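Local coordinates for protein probable Rab-related GTPase (Acanthamoeba polyphaga mimivirus, PDB 5XC5) that binds GTP and magnesium as a viral Rab-family small GTPase and may take part in protein transport, at residues E66-R69 / S70-K73. The protein carries 1 engineered substitution. Residues are numbered along the deposited sequence; the frame is centred on the assembly and turned at random.
Sequences ERFR and SITK. With ACT (acetate ion), chain D.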
ATOM      1  N   GLU A  66       4.783   6.480 -14.517  1.00 11.34           N
ATOM      2  CA  GLU A  66       3.627   7.016 -15.219  1.00 11.46           C
ATOM      3  C   GLU A  66       3.385   6.296 -16.535  1.00 11.22           C
ATOM      4  O   GLU A  66       2.234   6.059 -16.912  1.00 11.68           O
ATOM      5  CB  GLU A  66       3.776   8.522 -15.422  1.00 13.96           C
ATOM      6  CG  GLU A  66       3.995   9.276 -14.119  1.00 21.46           C
ATOM      7  CD  GLU A  66       3.866  10.785 -14.254  1.00 28.20           C
ATOM      8  OE1 GLU A  66       3.833  11.294 -15.398  1.00 26.68           O
ATOM      9  OE2 GLU A  66       3.810  11.458 -13.198  1.00 32.05           O
ATOM     10  N   ARG A  67       4.456   5.923 -17.241  1.00  9.74           N
ATOM     11  CA  ARG A  67       4.263   5.306 -18.549  1.00 10.03           C
ATOM     12  C   ARG A  67       3.682   3.899 -18.461  1.00  9.24           C
ATOM     13  O   ARG A  67       3.200   3.380 -19.472  1.00  9.88           O
ATOM     14  CB  ARG A  67       5.546   5.376 -19.390  1.00 11.19           C
ATOM     15  CG  ARG A  67       6.610   4.373 -19.041  1.00 10.69           C
ATOM     16  CD  ARG A  67       7.912   4.776 -19.715  1.00 12.41           C
ATOM     17  NE  ARG A  67       8.973   3.787 -19.540  1.00 11.27           N
ATOM     18  CZ  ARG A  67       9.810   3.760 -18.511  1.00 12.12           C
ATOM     19  NH1 ARG A  67       9.710   4.656 -17.540  1.00 11.97           N
ATOM     20  NH2 ARG A  67      10.747   2.824 -18.451  1.00 13.62           N
ATOM     21  N   PHE A  68       3.679   3.294 -17.272  1.00  9.87           N
ATOM     22  CA  PHE A  68       3.143   1.956 -17.061  1.00 11.10           C
ATOM     23  C   PHE A  68       1.793   1.972 -16.354  1.00 10.65           C
ATOM     24  O   PHE A  68       1.306   0.920 -15.921  1.00  9.73           O
ATOM     25  CB  PHE A  68       4.167   1.104 -16.307  1.00 10.75           C
ATOM     26  CG  PHE A  68       5.486   0.950 -17.035  1.00  9.37           C
ATOM     27  CD1 PHE A  68       5.525   0.654 -18.394  1.00 10.11           C
ATOM     28  CD2 PHE A  68       6.690   1.099 -16.360  1.00 11.03           C
ATOM     29  CE1 PHE A  68       6.737   0.506 -19.071  1.00 10.03           C
ATOM     30  CE2 PHE A  68       7.911   0.952 -17.032  1.00 12.44           C
ATOM     31  CZ  PHE A  68       7.934   0.660 -18.391  1.00 11.41           C
ATOM     32  N   ARG A  69       1.145   3.138 -16.271  1.00 10.32           N
ATOM     33  CA  ARG A  69      -0.160   3.189 -15.620  1.00 11.42           C
ATOM     34  C   ARG A  69      -1.174   2.323 -16.341  1.00 10.90           C
ATOM     35  O   ARG A  69      -2.054   1.747 -15.694  1.00 10.73           O
ATOM     36  CB  ARG A  69      -0.659   4.625 -15.504  1.00 14.20           C
ATOM     37  CG  ARG A  69      -1.697   4.815 -14.405  1.00 21.31           C
ATOM     38  CD  ARG A  69      -1.276   5.961 -13.543  1.00 23.54           C
ATOM     39  NE  ARG A  69       0.129   5.811 -13.211  1.00 26.33           N
ATOM     40  CZ  ARG A  69       0.857   6.707 -12.561  1.00 15.01           C
ATOM     41  NH1 ARG A  69       0.319   7.848 -12.154  1.00 28.15           N
ATOM     42  NH2 ARG A  69       2.112   6.450 -12.314  1.00 19.84           N
ATOM     43  N   SER A  70      -1.058   2.191 -17.666  1.00 10.21           N
ATOM     44  CA  SER A  70      -2.050   1.387 -18.370  1.00 11.66           C
ATOM     45  C   SER A  70      -1.891  -0.101 -18.098  1.00 10.57           C
ATOM     46  O   SER A  70      -2.803  -0.864 -18.423  1.00 10.65           O
ATOM     47  CB  SER A  70      -2.084   1.695 -19.871  1.00 11.51           C
ATOM     48  OG  SER A  70      -0.930   1.204 -20.518  1.00 10.89           O
ATOM     49  N   ILE A  71      -0.772  -0.525 -17.503  1.00  9.09           N
ATOM     50  CA  ILE A  71      -0.664  -1.874 -16.953  1.00  9.41           C
ATOM     51  C   ILE A  71      -1.334  -1.941 -15.593  1.00  9.16           C
ATOM     52  O   ILE A  71      -2.174  -2.810 -15.334  1.00  9.48           O
ATOM     53  CB  ILE A  71       0.809  -2.311 -16.829  1.00  9.99           C
ATOM     54  CG1 ILE A  71       1.533  -2.265 -18.171  1.00  9.98           C
ATOM     55  CG2 ILE A  71       0.882  -3.715 -16.210  1.00 11.60           C
ATOM     56  CD1 ILE A  71       3.026  -2.587 -18.058  1.00 10.81           C
ATOM     57  N   THR A  72      -0.967  -1.021 -14.705  1.00  8.53           N
ATOM     58  CA  THR A  72      -1.468  -1.033 -13.337  1.00  9.24           C
ATOM     59  C   THR A  72      -2.986  -0.983 -13.297  1.00 10.07           C
ATOM     60  O   THR A  72      -3.612  -1.651 -12.465  1.00 10.92           O
ATOM     61  CB  THR A  72      -0.839   0.140 -12.584  1.00  9.97           C
ATOM     62  OG1 THR A  72       0.568  -0.116 -12.465  1.00  9.33           O
ATOM     63  CG2 THR A  72      -1.459   0.314 -11.204  1.00  9.62           C
ATOM     64  N   LYS A  73      -3.593  -0.223 -14.211  1.00 10.73           N
ATOM     65  CA  LYS A  73      -5.041  -0.086 -14.265  1.00 13.17           C
ATOM     66  C   LYS A  73      -5.733  -1.436 -14.413  1.00 13.10           C
ATOM     67  O   LYS A  73      -6.840  -1.619 -13.899  1.00 14.78           O
ATOM     68  CB  LYS A  73      -5.395   0.836 -15.437  1.00 17.04           C
ATOM     69  CG  LYS A  73      -6.879   0.969 -15.735  1.00 20.16           C
ATOM     70  CD  LYS A  73      -7.148   2.039 -16.806  1.00 23.64           C
ATOM     71  CE  LYS A  73      -6.938   3.451 -16.271  1.00 26.61           C
ATOM     72  NZ  LYS A  73      -7.006   4.509 -17.330  1.00 28.36           N
TER
HETATM   73  C   ACT D 203       7.916   7.364 -16.165  1.00 13.81           C
HETATM   74  O   ACT D 203       7.344   6.488 -16.838  1.00 13.62           O
HETATM   75  OXT ACT D 203       9.130   7.517 -16.339  1.00 15.24           O
HETATM   76  CH3 ACT D 203       7.186   8.206 -15.203  1.00 15.61           C
HETATM   77  O   HOH W   1       1.927   0.956 -20.095  1.00 11.38           O
HETATM   78  O   HOH W   2       0.425   3.985 -19.314  1.00 11.72           O
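Phe68 and Ile71 meet one helical turn apart, their side chains side by side and pointing the same way. From the N-cap position, Phe68 O takes two amides: Thr72 N at 3.2 Å, in the carbonyl plane with an N-H...O angle of 166°, and Ile71 N at 3.0 Å, at 139° and well above that plane. The first is an i to i+4 helical bond, repeated by Lys73 N to Arg69 O at 2.9 Å. Followed outward, Ile71 has its CB against Phe68 O at 3.4 Å and CG1 a little farther from the same oxygen; with CG1 anti to the carbonyl carbon (chi1 -58°) and the chain extended beyond it, CD1 reaches Phe68 CD1 at 4.1 Å, an oblique apolar approach to the ring. Arg67 CG lies over the centre of one face of that ring, and Phe68 CE2 in turn sits over the centre of the Arg67 guanidinium. An acetate, probably from the crystallisation liquor, is gripped by Arg67 N and NH1. Water 1 donates to Arg67 O at 2.8 Å and also hydrogen-bonds Ser70 OG; water 2 accepts from Ser70 N and donates weakly to Arg67 O, so both waters bridge Arg67 to Ser70, one of them loosely. Buried Thr72 has its OG1 hydrogen-bonded to Ala63 O, and Arg69 and Thr72 both touch Trp100 of helix 91-107; Phe68 and Ile71 touch Ile38 of the probable effector region. Following strand 54-61 and Asp61-Gly64, this short helix belongs to switch II of a Ras-like GTPase, beside switch one with GTP bound.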